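Local coordinates for collagen alpha-1(XV) chain (Homo sapiens, PDB 3N3F), which forms the trimerization domain that brings three collagen XV chains together, probably guiding chain association and triple-helix folding in this multiplexin collagen of the basement membrane, at the interface of chains A and B. Numbering follows the deposited sequence. Chains: chain A/B, Collagen alpha-1(XV) chain.

The interface of chains A and B. Residues chain A 13, 34, 41, 43; chain B 48, 50.
B:Ile50 reaches across to A:Trp41 and A:Phe34, pairing with the first through its backbone and pressing its side chain on the second while skirting the indole. Its short strand, 50-51, docks antiparallel against strand 40-43 of chain A, so the tail of one subunit extends the sheet of its neighbour within the trimer. Two backbone hydrogen bonds make the pairing: B:Ile50 N gives to A:Trp41 O at 2.8 Å, nearly straight at 169°, and A:Trp41 N gives back to B:Ile50 O at 3.1 Å.

The isoleucine crosses both aromatic side chains at about a right angle. Its CG1 lies beside its own backbone N, and CD1 continues the extended branch (chi2 170°), which carries this methyl out to A:Phe34. There it meets the ring at its rim, CD1 lying 3.4 Å from CE1 rather than over the ring centre. A:Lys43 runs its extended aliphatic chain over one face, with CG 3.6 Å above the ring plane and offset toward the rim, while the methyl sits slightly to the other side of the plane; the lysine is likely to steady the ring from within its own chain.

The other branch, CG2, turns toward the indole, a loose 4.2 Å from A:Trp41 CE3. The same carbon of the six-membered ring has the carbonyl oxygen of B:Ile50 at 3.3 Å, and the methyl and the oxygen sit on opposite sides of the indole plane. A:Leu13 approaches from the methyl's side, its CD2 lying over CZ3 and coming within 4.3 Å of B:Ile50 CG2. An alanine in place of B:Ile50 would probably keep the strand pairing but leave A:Phe34 CE1 without its methyl partner, opening a gap between the chains. Farther along the strand, a water bridges the subunits, with A:Lys43 N 2.7 Å from it and the backbone O of the poorly ordered B:Glu48 on its other side.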
ATOM      1  N   LEU A  13       7.312  -3.400  16.384  1.00 14.83           N
ATOM      2  CA  LEU A  13       8.541  -2.710  16.768  1.00 15.83           C
ATOM      3  C   LEU A  13       9.659  -3.623  17.275  1.00 16.98           C
ATOM      4  O   LEU A  13      10.836  -3.322  17.098  1.00 14.78           O
ATOM      5  CB  LEU A  13       8.243  -1.650  17.837  1.00 18.96           C
ATOM      6  CG  LEU A  13       7.393  -0.433  17.453  1.00 18.81           C
ATOM      7  CD1 LEU A  13       7.132   0.415  18.692  1.00 15.91           C
ATOM      8  CD2 LEU A  13       8.104   0.388  16.384  1.00 19.00           C
ATOM      9  N   PHE A  34       1.571  -0.286   8.012  1.00 14.44           N
ATOM     10  CA  PHE A  34       2.892   0.326   8.064  1.00 15.20           C
ATOM     11  C   PHE A  34       3.703  -0.304   6.948  1.00 13.96           C
ATOM     12  O   PHE A  34       3.297  -1.310   6.372  1.00 12.99           O
ATOM     13  CB  PHE A  34       3.576   0.033   9.401  1.00 17.09           C
ATOM     14  CG  PHE A  34       3.096   0.895  10.525  1.00 19.37           C
ATOM     15  CD1 PHE A  34       3.772   2.066  10.855  1.00 18.71           C
ATOM     16  CD2 PHE A  34       1.961   0.547  11.250  1.00 18.40           C
ATOM     17  CE1 PHE A  34       3.321   2.876  11.891  1.00 20.01           C
ATOM     18  CE2 PHE A  34       1.503   1.352  12.286  1.00 18.58           C
ATOM     19  CZ  PHE A  34       2.185   2.518  12.608  1.00 21.02           C
ATOM     20  N   TRP A  41      10.292   2.024   9.972  1.00 16.30           N
ATOM     21  CA  TRP A  41       8.991   1.851   9.352  1.00 16.14           C
ATOM     22  C   TRP A  41       8.406   3.227   9.086  1.00 14.83           C
ATOM     23  O   TRP A  41       8.889   4.238   9.599  1.00 15.17           O
ATOM     24  CB  TRP A  41       8.025   1.119  10.292  1.00 18.87           C
ATOM     25  CG  TRP A  41       8.525  -0.154  10.903  1.00 18.73           C
ATOM     26  CD1 TRP A  41       8.219  -1.428  10.514  1.00 19.20           C
ATOM     27  CD2 TRP A  41       9.361  -0.278  12.058  1.00 20.87           C
ATOM     28  NE1 TRP A  41       8.806  -2.336  11.361  1.00 21.44           N
ATOM     29  CE2 TRP A  41       9.513  -1.657  12.318  1.00 22.35           C
ATOM     30  CE3 TRP A  41       9.994   0.646  12.904  1.00 22.66           C
ATOM     31  CZ2 TRP A  41      10.276  -2.139  13.390  1.00 23.67           C
ATOM     32  CZ3 TRP A  41      10.752   0.165  13.970  1.00 22.62           C
ATOM     33  CH2 TRP A  41      10.885  -1.214  14.203  1.00 23.31           C
ATOM     34  N   LYS A  43       4.318   4.883   8.593  1.00 16.95           N
ATOM     35  CA  LYS A  43       2.894   4.592   8.661  1.00 18.82           C
ATOM     36  C   LYS A  43       2.172   4.999   7.388  1.00 18.90           C
ATOM     37  O   LYS A  43       2.375   6.096   6.873  1.00 19.16           O
ATOM     38  CB  LYS A  43       2.264   5.313   9.858  1.00 22.02           C
ATOM     39  CG  LYS A  43       0.813   4.947  10.101  1.00 25.42           C
ATOM     40  CD  LYS A  43       0.299   5.517  11.413  1.00 27.06           C
ATOM     41  CE  LYS A  43      -1.070   4.949  11.746  1.00 28.65           C
ATOM     42  NZ  LYS A  43      -1.542   5.371  13.088  1.00 30.33           N
TER
ATOM     43  N   GLU B  48       6.188  10.044   8.878  1.00 21.75           N
ATOM     44  CA  GLU B  48       7.588  10.289   9.201  1.00 24.81           C
ATOM     45  C   GLU B  48       8.247   8.959   9.563  1.00 24.57           C
ATOM     46  O   GLU B  48       7.586   8.045  10.057  1.00 22.33           O
ATOM     47  CB  GLU B  48       7.674  11.246  10.391  1.00 37.23           C
ATOM     48  CG  GLU B  48       8.835  12.221  10.354  1.00 43.07           C
ATOM     49  CD  GLU B  48       8.664  13.296   9.296  1.00 44.39           C
ATOM     50  OE1 GLU B  48       9.480  14.240   9.277  1.00 47.57           O
ATOM     51  OE2 GLU B  48       7.720  13.198   8.483  1.00 47.24           O
ATOM     52  N   ILE B  50       9.869   6.057  11.422  1.00 20.89           N
ATOM     53  CA  ILE B  50       9.823   5.586  12.798  1.00 21.40           C
ATOM     54  C   ILE B  50      11.094   4.773  12.983  1.00 21.45           C
ATOM     55  O   ILE B  50      11.207   3.653  12.476  1.00 21.77           O
ATOM     56  CB  ILE B  50       8.598   4.692  13.043  1.00 24.62           C
ATOM     57  CG1 ILE B  50       7.325   5.464  12.691  1.00 24.14           C
ATOM     58  CG2 ILE B  50       8.569   4.235  14.494  1.00 23.25           C
ATOM     59  CD1 ILE B  50       6.080   4.614  12.668  1.00 26.45           C
TER
HETATM   60  O   HOH W   1       5.181   6.982  10.097  1.00 23.27           O